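Local atomic coordinates of glutathione S-transferase (Lodderomyces elongisporus, PDB entry 4IVF), a protein that binds two glutathione molecules per subunit and probably transfers glutathione to electrophilic substrates. Residues Tyr19-Phe24 against Gln83-Thr88; Gly183-Leu188 against Gly202-Ser207; Ser207-Pro212 against Lys216-Pro221. All coordinates share one frame; numbering follows the deposited sequence.

Contact 1 of 3, residues Tyr19-Phe24 against Gln83-Thr88; sequences YKISIF and QYLADT
F24 on helix 16-27 reaches across to L85 and A86 on helix 78-89, joining two helices of the thioredoxin-like N-terminal domain of a glutathione transferase. The segments run almost parallel, 14° between their directions, with axes 11.2 Å apart at the closest point. That separation leaves the backbones well apart, so the gap is bridged by side chains, one of which reaches the partner's backbone.

From F24 CB, which points toward the partner helix, the chain leaves with CG anti to the backbone N (chi1 -158°), carrying the ring out across the gap. F24 CD2 lies 4.0 Å from L85 CB. The next ring atom, F24 CE2, touches the partner backbone as well as its side chains: it is 3.9 Å from A86 N and 4.0 Å from A86 CB. F24 CZ then passes A86 CB at 4.2 Å. A86 N sits in the plane of the ring, at its edge, and L85 CB is also at the edge, so the F24 ring presents its edge to this helix. The rest of the L85 chain runs past F24 in the opposite direction, and L85 CD1 arrives 4.4 Å from I21 CG2, a looser apolar touch that extends the packing about one helical turn back.

All four touching residues are buried. F179 meets the F24 ring with planes inclined by about 40°, and V176 touches both F24 and A86, so helix 176-185 packs on this seam. I21 also touches T78, a glutathione-binding residue. On the partner helix Y84 links to the second subunit through an edge-to-face pair with its Y105. Y84 O accepts twice from T88: T88 N and the hydroxyl T88 OG1, the latter at 2.9 Å, reach that oxygen from opposite faces of its carbonyl plane.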
loop_
_atom_site.group_PDB
_atom_site.type_symbol
_atom_site.label_atom_id
_atom_site.label_comp_id
_atom_site.label_asym_id
_atom_site.label_seq_id
_atom_site.Cartn_x
_atom_site.Cartn_y
_atom_site.Cartn_z
ATOM N N TYR F 19 -14.632 -4.337 4.142
ATOM C CA TYR F 19 -15.259 -3.332 4.988
ATOM C C TYR F 19 -14.734 -1.917 4.730
ATOM O O TYR F 19 -15.483 -0.949 4.841
ATOM C CB TYR F 19 -15.061 -3.693 6.468
ATOM C CG TYR F 19 -15.743 -4.973 6.881
ATOM C CD1 TYR F 19 -16.964 -5.337 6.334
ATOM C CD2 TYR F 19 -15.166 -5.815 7.810
ATOM C CE1 TYR F 19 -17.594 -6.502 6.708
ATOM C CE2 TYR F 19 -15.788 -6.979 8.193
ATOM C CZ TYR F 19 -17.002 -7.320 7.642
ATOM O OH TYR F 19 -17.629 -8.483 8.023
ATOM N N LYS F 20 -13.453 -1.795 4.400
ATOM C CA LYS F 20 -12.875 -0.494 4.070
ATOM C C LYS F 20 -13.706 0.181 2.997
ATOM O O LYS F 20 -14.050 1.359 3.100
ATOM C CB LYS F 20 -11.454 -0.638 3.539
ATOM C CG LYS F 20 -10.394 -1.019 4.548
ATOM C CD LYS F 20 -9.073 -1.028 3.816
ATOM C CE LYS F 20 -7.980 -1.811 4.498
ATOM N NZ LYS F 20 -6.801 -1.889 3.559
ATOM N N ILE F 21 -14.037 -0.585 1.966
ATOM C CA ILE F 21 -14.726 -0.042 0.816
ATOM C C ILE F 21 -16.215 0.135 1.094
ATOM O O ILE F 21 -16.795 1.158 0.735
ATOM C CB ILE F 21 -14.500 -0.906 -0.453
ATOM C CG1 ILE F 21 -13.001 -1.086 -0.715
ATOM C CG2 ILE F 21 -15.175 -0.279 -1.648
ATOM C CD1 ILE F 21 -12.163 0.153 -0.444
ATOM N N SER F 22 -16.835 -0.841 1.750
ATOM C CA SER F 22 -18.270 -0.726 2.008
ATOM C C SER F 22 -18.560 0.408 2.997
ATOM O O SER F 22 -19.531 1.143 2.839
ATOM C CB SER F 22 -18.871 -2.045 2.492
ATOM O OG SER F 22 -18.378 -2.416 3.772
ATOM N N ILE F 23 -17.716 0.547 4.012
ATOM C CA ILE F 23 -17.801 1.702 4.907
ATOM C C ILE F 23 -17.614 3.036 4.160
ATOM O O ILE F 23 -18.391 3.972 4.357
ATOM C CB ILE F 23 -16.790 1.613 6.061
ATOM C CG1 ILE F 23 -17.169 0.470 7.009
ATOM C CG2 ILE F 23 -16.739 2.938 6.830
ATOM C CD1 ILE F 23 -16.095 0.122 7.984
ATOM N N PHE F 24 -16.598 3.140 3.306
ATOM C CA PHE F 24 -16.378 4.423 2.635
ATOM C C PHE F 24 -17.511 4.777 1.686
ATOM O O PHE F 24 -17.920 5.935 1.617
ATOM C CB PHE F 24 -15.036 4.509 1.911
ATOM C CG PHE F 24 -14.578 5.917 1.697
ATOM C CD1 PHE F 24 -14.675 6.846 2.729
ATOM C CD2 PHE F 24 -14.060 6.323 0.483
ATOM C CE1 PHE F 24 -14.264 8.165 2.545
ATOM C CE2 PHE F 24 -13.647 7.628 0.286
ATOM C CZ PHE F 24 -13.747 8.561 1.324
ATOM N N GLN F 83 -8.677 5.968 -2.742
ATOM C CA GLN F 83 -8.180 7.206 -3.343
ATOM C C GLN F 83 -9.090 7.628 -4.494
ATOM O O GLN F 83 -9.443 8.807 -4.628
ATOM C CB GLN F 83 -6.728 7.017 -3.819
ATOM C CG GLN F 83 -5.920 8.283 -4.024
ATOM C CD GLN F 83 -5.962 9.261 -2.837
ATOM O OE1 GLN F 83 -5.703 8.889 -1.688
ATOM N NE2 GLN F 83 -6.280 10.523 -3.125
ATOM N N TYR F 84 -9.484 6.652 -5.309
ATOM C CA TYR F 84 -10.390 6.896 -6.425
ATOM C C TYR F 84 -11.734 7.478 -5.983
ATOM O O TYR F 84 -12.178 8.482 -6.525
ATOM C CB TYR F 84 -10.628 5.620 -7.260
ATOM C CG TYR F 84 -11.762 5.816 -8.253
ATOM C CD1 TYR F 84 -11.574 6.552 -9.421
ATOM C CD2 TYR F 84 -13.031 5.316 -7.987
ATOM C CE1 TYR F 84 -12.626 6.770 -10.303
ATOM C CE2 TYR F 84 -14.080 5.530 -8.856
ATOM C CZ TYR F 84 -13.875 6.247 -10.012
ATOM O OH TYR F 84 -14.937 6.441 -10.869
ATOM N N LEU F 85 -12.384 6.830 -5.019
ATOM C CA LEU F 85 -13.677 7.288 -4.501
ATOM C C LEU F 85 -13.608 8.689 -3.880
ATOM O O LEU F 85 -14.530 9.505 -4.024
ATOM C CB LEU F 85 -14.227 6.292 -3.474
ATOM C CG LEU F 85 -14.592 4.904 -4.017
ATOM C CD1 LEU F 85 -14.848 3.910 -2.869
ATOM C CD2 LEU F 85 -15.790 4.966 -4.971
ATOM N N ALA F 86 -12.519 8.958 -3.174
ATOM C CA ALA F 86 -12.360 10.247 -2.540
ATOM C C ALA F 86 -12.165 11.322 -3.608
ATOM O O ALA F 86 -12.822 12.357 -3.565
ATOM C CB ALA F 86 -11.197 10.213 -1.563
ATOM N N ASP F 87 -11.273 11.074 -4.569
ATOM C CA ASP F 87 -11.060 12.010 -5.680
ATOM C C ASP F 87 -12.362 12.311 -6.418
ATOM O O ASP F 87 -12.654 13.462 -6.730
ATOM C CB ASP F 87 -10.082 11.444 -6.717
ATOM C CG ASP F 87 -8.654 11.364 -6.218
ATOM O OD1 ASP F 87 -8.336 11.955 -5.154
ATOM O OD2 ASP F 87 -7.845 10.705 -6.911
ATOM N N THR F 88 -13.133 11.260 -6.695
ATOM C CA THR F 88 -14.279 11.355 -7.584
ATOM C C THR F 88 -15.559 11.840 -6.899
ATOM O O THR F 88 -16.300 12.654 -7.456
ATOM C CB THR F 88 -14.545 9.987 -8.279
ATOM O OG1 THR F 88 -13.349 9.536 -8.926
ATOM C CG2 THR F 88 -15.655 10.098 -9.309
#

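Contact 2 of 3, residues Gly183-Leu188 against Gly202-Ser207; sequences GWAYRL and GKWYDS. With GSH (glutathione), chain T.
A185 and Y205 bring the two backbones nearest, with CA atoms 7.8 Å apart, and A185 also begins a type I turn that runs to L188 and is closed by L188 N to A185 O at 3.2 Å. Y205 carries most of the packing from helix 199-209. Its CG stands anti to the backbone N (chi1 -175°), which sends the ring toward the turn. Y205 CD1 lies 4.0 Å from A185 CB, and this methyl approaches the ring obliquely. Farther out, Y205 OH reaches 3.5 Å from Y186 CD1, the two tyrosine side chains crossing at a slant with no bond between them. W204 closes in on the same methyl from another direction: A185 CB sits at the edge of its indole, 4.3 Å from W204 CZ3. The indole nitrogen of W204 is satisfied elsewhere, by D178 on helix 176-185.

W184 turns the edge of its indole to glutathione. W184 CZ2 is 3.4 Å from glutathione O31 and W184 CH2 3.6 Å from glutathione CB2, while W184 NE1 is hydrogen-bonded to N17, which also binds this ligand. R57 of this chain and R142 of the second subunit are also hydrogen-bonded to it. The apolar contact at A185 thus lies next in sequence to a tryptophan of the glutathione pocket, in the all-helical C-terminal domain of the GST fold.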
loop_
_atom_site.group_PDB
_atom_site.type_symbol
_atom_site.label_atom_id
_atom_site.label_comp_id
_atom_site.label_asym_id
_atom_site.label_seq_id
_atom_site.Cartn_x
_atom_site.Cartn_y
_atom_site.Cartn_z
ATOM N N GLY F 183 -11.084 -0.825 9.140
ATOM C CA GLY F 183 -11.460 -2.156 8.697
ATOM C C GLY F 183 -10.709 -3.221 9.476
ATOM O O GLY F 183 -11.301 -4.207 9.889
ATOM N N TRP F 184 -9.410 -2.996 9.688
ATOM C CA TRP F 184 -8.523 -3.944 10.358
ATOM C C TRP F 184 -8.526 -3.840 11.873
ATOM O O TRP F 184 -8.291 -4.838 12.570
ATOM C CB TRP F 184 -7.095 -3.793 9.841
ATOM C CG TRP F 184 -6.881 -4.528 8.541
ATOM C CD1 TRP F 184 -7.018 -4.029 7.279
ATOM C CD2 TRP F 184 -6.506 -5.901 8.394
ATOM N NE1 TRP F 184 -6.752 -5.012 6.346
ATOM C CE2 TRP F 184 -6.434 -6.170 7.007
ATOM C CE3 TRP F 184 -6.209 -6.929 9.300
ATOM C CZ2 TRP F 184 -6.077 -7.425 6.504
ATOM C CZ3 TRP F 184 -5.860 -8.187 8.796
ATOM C CH2 TRP F 184 -5.801 -8.422 7.412
ATOM N N ALA F 185 -8.769 -2.634 12.384
ATOM C CA ALA F 185 -8.885 -2.424 13.827
ATOM C C ALA F 185 -10.051 -3.265 14.345
ATOM O O ALA F 185 -10.020 -3.801 15.449
ATOM C CB ALA F 185 -9.113 -0.947 14.135
ATOM N N TYR F 186 -11.078 -3.372 13.516
ATOM C CA TYR F 186 -12.251 -4.162 13.820
ATOM C C TYR F 186 -11.888 -5.629 14.094
ATOM O O TYR F 186 -12.592 -6.319 14.827
ATOM C CB TYR F 186 -13.218 -4.052 12.646
ATOM C CG TYR F 186 -14.522 -4.762 12.840
ATOM C CD1 TYR F 186 -15.517 -4.216 13.633
ATOM C CD2 TYR F 186 -14.768 -5.979 12.219
ATOM C CE1 TYR F 186 -16.723 -4.871 13.813
ATOM C CE2 TYR F 186 -15.971 -6.638 12.390
ATOM C CZ TYR F 186 -16.943 -6.082 13.184
ATOM O OH TYR F 186 -18.139 -6.743 13.355
ATOM N N ARG F 187 -10.773 -6.088 13.524
ATOM C CA ARG F 187 -10.376 -7.492 13.624
ATOM C C ARG F 187 -9.440 -7.814 14.800
ATOM O O ARG F 187 -9.096 -8.984 15.016
ATOM C CB ARG F 187 -9.725 -7.948 12.318
ATOM C CG ARG F 187 -10.693 -8.419 11.244
ATOM C CD ARG F 187 -11.121 -9.846 11.509
ATOM N NE ARG F 187 -11.723 -10.443 10.328
ATOM C CZ ARG F 187 -13.010 -10.347 10.015
ATOM N NH1 ARG F 187 -13.844 -9.663 10.795
ATOM N NH2 ARG F 187 -13.465 -10.938 8.917
ATOM N N LEU F 188 -9.031 -6.791 15.552
ATOM C CA LEU F 188 -8.122 -6.986 16.680
ATOM C C LEU F 188 -8.723 -7.874 17.759
ATOM O O LEU F 188 -8.011 -8.611 18.439
ATOM C CB LEU F 188 -7.706 -5.640 17.288
ATOM C CG LEU F 188 -6.632 -4.830 16.537
ATOM C CD1 LEU F 188 -6.327 -3.485 17.235
ATOM C CD2 LEU F 188 -5.352 -5.643 16.379
ATOM N N GLY F 202 -8.349 3.946 21.068
ATOM C CA GLY F 202 -9.587 3.540 21.705
ATOM C C GLY F 202 -10.712 4.546 21.556
ATOM O O GLY F 202 -11.841 4.164 21.297
ATOM N N LYS F 203 -10.417 5.835 21.726
ATOM C CA LYS F 203 -11.437 6.880 21.584
ATOM C C LYS F 203 -11.808 7.092 20.119
ATOM O O LYS F 203 -12.982 7.257 19.769
ATOM C CB LYS F 203 -10.940 8.207 22.174
ATOM C CG LYS F 203 -10.805 8.245 23.682
ATOM C CD LYS F 203 -9.965 9.449 24.111
ATOM C CE LYS F 203 -10.233 9.855 25.556
ATOM N NZ LYS F 203 -10.710 11.281 25.692
ATOM N N TRP F 204 -10.784 7.114 19.278
ATOM C CA TRP F 204 -10.935 7.227 17.836
ATOM C C TRP F 204 -11.806 6.073 17.319
ATOM O O TRP F 204 -12.777 6.287 16.577
ATOM C CB TRP F 204 -9.540 7.218 17.200
ATOM C CG TRP F 204 -9.471 6.946 15.719
ATOM C CD1 TRP F 204 -9.479 7.866 14.719
ATOM C CD2 TRP F 204 -9.328 5.667 15.088
ATOM N NE1 TRP F 204 -9.370 7.242 13.499
ATOM C CE2 TRP F 204 -9.283 5.891 13.698
ATOM C CE3 TRP F 204 -9.253 4.347 15.565
ATOM C CZ2 TRP F 204 -9.163 4.849 12.773
ATOM C CZ3 TRP F 204 -9.146 3.312 14.642
ATOM C CH2 TRP F 204 -9.093 3.572 13.266
ATOM N N TYR F 205 -11.479 4.857 17.747
ATOM C CA TYR F 205 -12.259 3.677 17.375
ATOM C C TYR F 205 -13.714 3.774 17.847
ATOM O O TYR F 205 -14.648 3.560 17.067
ATOM C CB TYR F 205 -11.599 2.409 17.934
ATOM C CG TYR F 205 -12.267 1.112 17.492
ATOM C CD1 TYR F 205 -12.130 0.645 16.190
ATOM C CD2 TYR F 205 -13.024 0.362 18.375
ATOM C CE1 TYR F 205 -12.731 -0.531 15.780
ATOM C CE2 TYR F 205 -13.615 -0.813 17.980
ATOM C CZ TYR F 205 -13.474 -1.252 16.673
ATOM O OH TYR F 205 -14.070 -2.420 16.272
ATOM N N ASP F 206 -13.901 4.106 19.121
ATOM C CA ASP F 206 -15.243 4.215 19.693
ATOM C C ASP F 206 -16.071 5.281 18.972
ATOM O O ASP F 206 -17.282 5.118 18.777
ATOM C CB ASP F 206 -15.200 4.520 21.206
ATOM C CG ASP F 206 -14.569 3.397 22.026
ATOM O OD1 ASP F 206 -14.534 2.237 21.551
ATOM O OD2 ASP F 206 -14.107 3.683 23.160
ATOM N N SER F 207 -15.416 6.376 18.596
ATOM C CA SER F 207 -16.090 7.457 17.878
ATOM C C SER F 207 -16.597 7.018 16.503
ATOM O O SER F 207 -17.720 7.347 16.107
ATOM C CB SER F 207 -15.161 8.658 17.731
ATOM O OG SER F 207 -15.049 9.344 18.961
HETATM N N1 GSH T . -4.008 -15.808 0.565
HETATM C CA1 GSH T . -4.199 -15.696 1.990
HETATM C C1 GSH T . -3.221 -16.537 2.694
HETATM O O11 GSH T . -2.326 -17.126 2.046
HETATM O O12 GSH T . -3.263 -16.657 3.937
HETATM C CB1 GSH T . -5.643 -16.013 2.394
HETATM C CG1 GSH T . -6.049 -15.207 3.574
HETATM C CD1 GSH T . -6.244 -13.726 3.245
HETATM O OE1 GSH T . -6.489 -13.343 2.091
HETATM N N2 GSH T . -6.148 -12.682 4.333
HETATM C CA2 GSH T . -6.328 -11.277 4.006
HETATM C C2 GSH T . -5.017 -10.555 4.144
HETATM O O2 GSH T . -4.198 -10.935 4.971
HETATM C CB2 GSH T . -7.274 -10.665 4.938
HETATM S SG2 GSH T . -8.790 -11.556 4.960
HETATM N N3 GSH T . -4.710 -9.399 3.320
HETATM C CA3 GSH T . -3.435 -8.735 3.499
HETATM C C3 GSH T . -3.567 -7.285 3.253
HETATM O O31 GSH T . -4.652 -6.686 3.456
HETATM O O32 GSH T . -2.564 -6.653 2.820
#

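Contact 3 of 3, residues Ser207-Pro212 against Lys216-Pro221; sequences SLLKLP and KGFEVP
P212 and K216 form a turn of the short helix 212-217, near the end of the GST C-terminal domain, with L211 at its N-cap position. K216 N donates to P212 O over 3.0 Å, bent to 148° at the hydrogen and tilted somewhat out of the carbonyl plane. This four-residue spacing is the evidence for a true alpha-helical turn. K216 CB also rests 3.5 Å from P212 O, after which its chain leads away from the proline.

The second touch joins F218 to L209 of helix 199-209. L209 CG lies beside its backbone N (chi1 -64°), and from there L209 CD2 reaches F218 CE2 at 3.9 Å, the two side chains crossing at about a right angle. F218 is buried, whereas L209 is only partly so, which makes this an apolar contact at the border of the core. Y186 stacks on the F218 ring and Y19 meets it edge-to-face.

From G217 the chain bends through a type I turn to V220, toward the cis peptide bond before P221. V220 N to G217 O at 3.2 Å closes it, just after the E219 N to K216 O bond at 2.8 Å.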
loop_
_atom_site.group_PDB
_atom_site.type_symbol
_atom_site.label_atom_id
_atom_site.label_comp_id
_atom_site.label_asym_id
_atom_site.label_seq_id
_atom_site.Cartn_x
_atom_site.Cartn_y
_atom_site.Cartn_z
ATOM N N SER F 207 -15.416 6.376 18.596
ATOM C CA SER F 207 -16.090 7.457 17.878
ATOM C C SER F 207 -16.597 7.018 16.503
ATOM O O SER F 207 -17.720 7.347 16.107
ATOM C CB SER F 207 -15.161 8.658 17.731
ATOM O OG SER F 207 -15.049 9.344 18.961
ATOM N N LEU F 208 -15.766 6.279 15.778
ATOM C CA LEU F 208 -16.154 5.801 14.452
ATOM C C LEU F 208 -17.326 4.806 14.476
ATOM O O LEU F 208 -18.208 4.858 13.618
ATOM C CB LEU F 208 -14.945 5.224 13.715
ATOM C CG LEU F 208 -14.050 6.336 13.171
ATOM C CD1 LEU F 208 -12.616 5.878 12.985
ATOM C CD2 LEU F 208 -14.620 6.824 11.850
ATOM N N LEU F 209 -17.357 3.923 15.471
ATOM C CA LEU F 209 -18.414 2.916 15.525
ATOM C C LEU F 209 -19.753 3.527 15.892
ATOM O O LEU F 209 -20.786 2.870 15.793
ATOM C CB LEU F 209 -18.088 1.836 16.532
ATOM C CG LEU F 209 -16.869 0.961 16.302
ATOM C CD1 LEU F 209 -16.743 0.082 17.521
ATOM C CD2 LEU F 209 -17.048 0.125 15.063
ATOM N N LYS F 210 -19.737 4.785 16.317
ATOM C CA LYS F 210 -20.971 5.470 16.662
ATOM C C LYS F 210 -21.652 5.987 15.406
ATOM O O LYS F 210 -22.840 6.274 15.417
ATOM C CB LYS F 210 -20.709 6.632 17.623
ATOM C CG LYS F 210 -20.289 6.225 19.016
ATOM C CD LYS F 210 -20.237 7.448 19.922
ATOM C CE LYS F 210 -20.115 7.060 21.386
ATOM N NZ LYS F 210 -20.248 8.249 22.275
ATOM N N LEU F 211 -20.892 6.099 14.324
ATOM C CA LEU F 211 -21.427 6.591 13.058
ATOM C C LEU F 211 -22.285 5.525 12.392
ATOM O O LEU F 211 -21.840 4.388 12.202
ATOM C CB LEU F 211 -20.298 6.993 12.107
ATOM C CG LEU F 211 -19.159 7.858 12.647
ATOM C CD1 LEU F 211 -18.294 8.355 11.500
ATOM C CD2 LEU F 211 -19.682 9.015 13.474
ATOM N N PRO F 212 -23.525 5.887 12.042
ATOM C CA PRO F 212 -24.448 4.976 11.358
ATOM C C PRO F 212 -23.875 4.415 10.044
ATOM O O PRO F 212 -24.072 3.238 9.777
ATOM C CB PRO F 212 -25.669 5.862 11.087
ATOM C CG PRO F 212 -25.610 6.907 12.146
ATOM C CD PRO F 212 -24.154 7.179 12.363
ATOM N N LYS F 216 -23.230 0.372 9.241
ATOM C CA LYS F 216 -23.842 -0.220 8.058
ATOM C C LYS F 216 -22.800 -0.928 7.188
ATOM O O LYS F 216 -22.997 -2.072 6.797
ATOM C CB LYS F 216 -24.605 0.835 7.254
ATOM C CG LYS F 216 -25.183 0.326 5.931
ATOM C CD LYS F 216 -26.218 -0.757 6.147
ATOM C CE LYS F 216 -26.733 -1.281 4.829
ATOM N NZ LYS F 216 -27.578 -2.503 5.012
ATOM N N GLY F 217 -21.686 -0.251 6.914
ATOM C CA GLY F 217 -20.593 -0.832 6.155
ATOM C C GLY F 217 -20.058 -2.123 6.762
ATOM O O GLY F 217 -19.644 -3.042 6.045
ATOM N N PHE F 218 -20.068 -2.203 8.088
ATOM C CA PHE F 218 -19.639 -3.426 8.766
ATOM C C PHE F 218 -20.657 -4.569 8.618
ATOM O O PHE F 218 -20.335 -5.717 8.883
ATOM C CB PHE F 218 -19.339 -3.159 10.244
ATOM C CG PHE F 218 -17.931 -2.680 10.502
ATOM C CD1 PHE F 218 -16.842 -3.398 10.028
ATOM C CD2 PHE F 218 -17.702 -1.509 11.210
ATOM C CE1 PHE F 218 -15.553 -2.954 10.251
ATOM C CE2 PHE F 218 -16.409 -1.060 11.452
ATOM C CZ PHE F 218 -15.338 -1.778 10.977
ATOM N N GLU F 219 -21.875 -4.250 8.195
ATOM C CA GLU F 219 -22.889 -5.272 7.935
ATOM C C GLU F 219 -22.972 -5.624 6.443
ATOM O O GLU F 219 -23.934 -6.244 5.994
ATOM C CB GLU F 219 -24.253 -4.810 8.451
ATOM C CG GLU F 219 -24.273 -4.466 9.937
ATOM C CD GLU F 219 -25.471 -3.600 10.328
ATOM O OE1 GLU F 219 -26.260 -3.225 9.431
ATOM O OE2 GLU F 219 -25.624 -3.291 11.531
ATOM N N VAL F 220 -21.950 -5.236 5.687
ATOM C CA VAL F 220 -21.919 -5.434 4.240
ATOM C C VAL F 220 -20.666 -6.186 3.787
ATOM O O VAL F 220 -19.561 -5.653 3.856
ATOM C CB VAL F 220 -21.970 -4.086 3.490
ATOM C CG1 VAL F 220 -21.764 -4.300 1.985
ATOM C CG2 VAL F 220 -23.292 -3.369 3.766
ATOM N N PRO F 221 -20.830 -7.435 3.330
ATOM C CA PRO F 221 -22.078 -8.209 3.380
ATOM C C PRO F 221 -22.391 -8.675 4.810
ATOM O O PRO F 221 -21.501 -8.635 5.661
ATOM C CB PRO F 221 -21.805 -9.393 2.433
ATOM C CG PRO F 221 -20.337 -9.476 2.306
ATOM C CD PRO F 221 -19.785 -8.100 2.532
#

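Overall arrangement
The contacts follow one another along the chain. Contact 1 lies in the thioredoxin-like domain, contacts 2 and 3 in the helical domain, where both use helix 199-209 and share S207. Centre to centre, contact 1 is about 18 Å from contact 2 and 14 Å from contact 3, while contacts 2 and 3 are about 11 Å apart. Helix 16-27 bridges the domains: K20 CE packs 3.7 Å from W184 CD1 of contact 2, and S22 OG probably hydrogen-bonds G217 O of contact 3 at 2.7 Å. This domain interface adjoins the glutathione site, which takes residues from both domains, N17 and W184 among them.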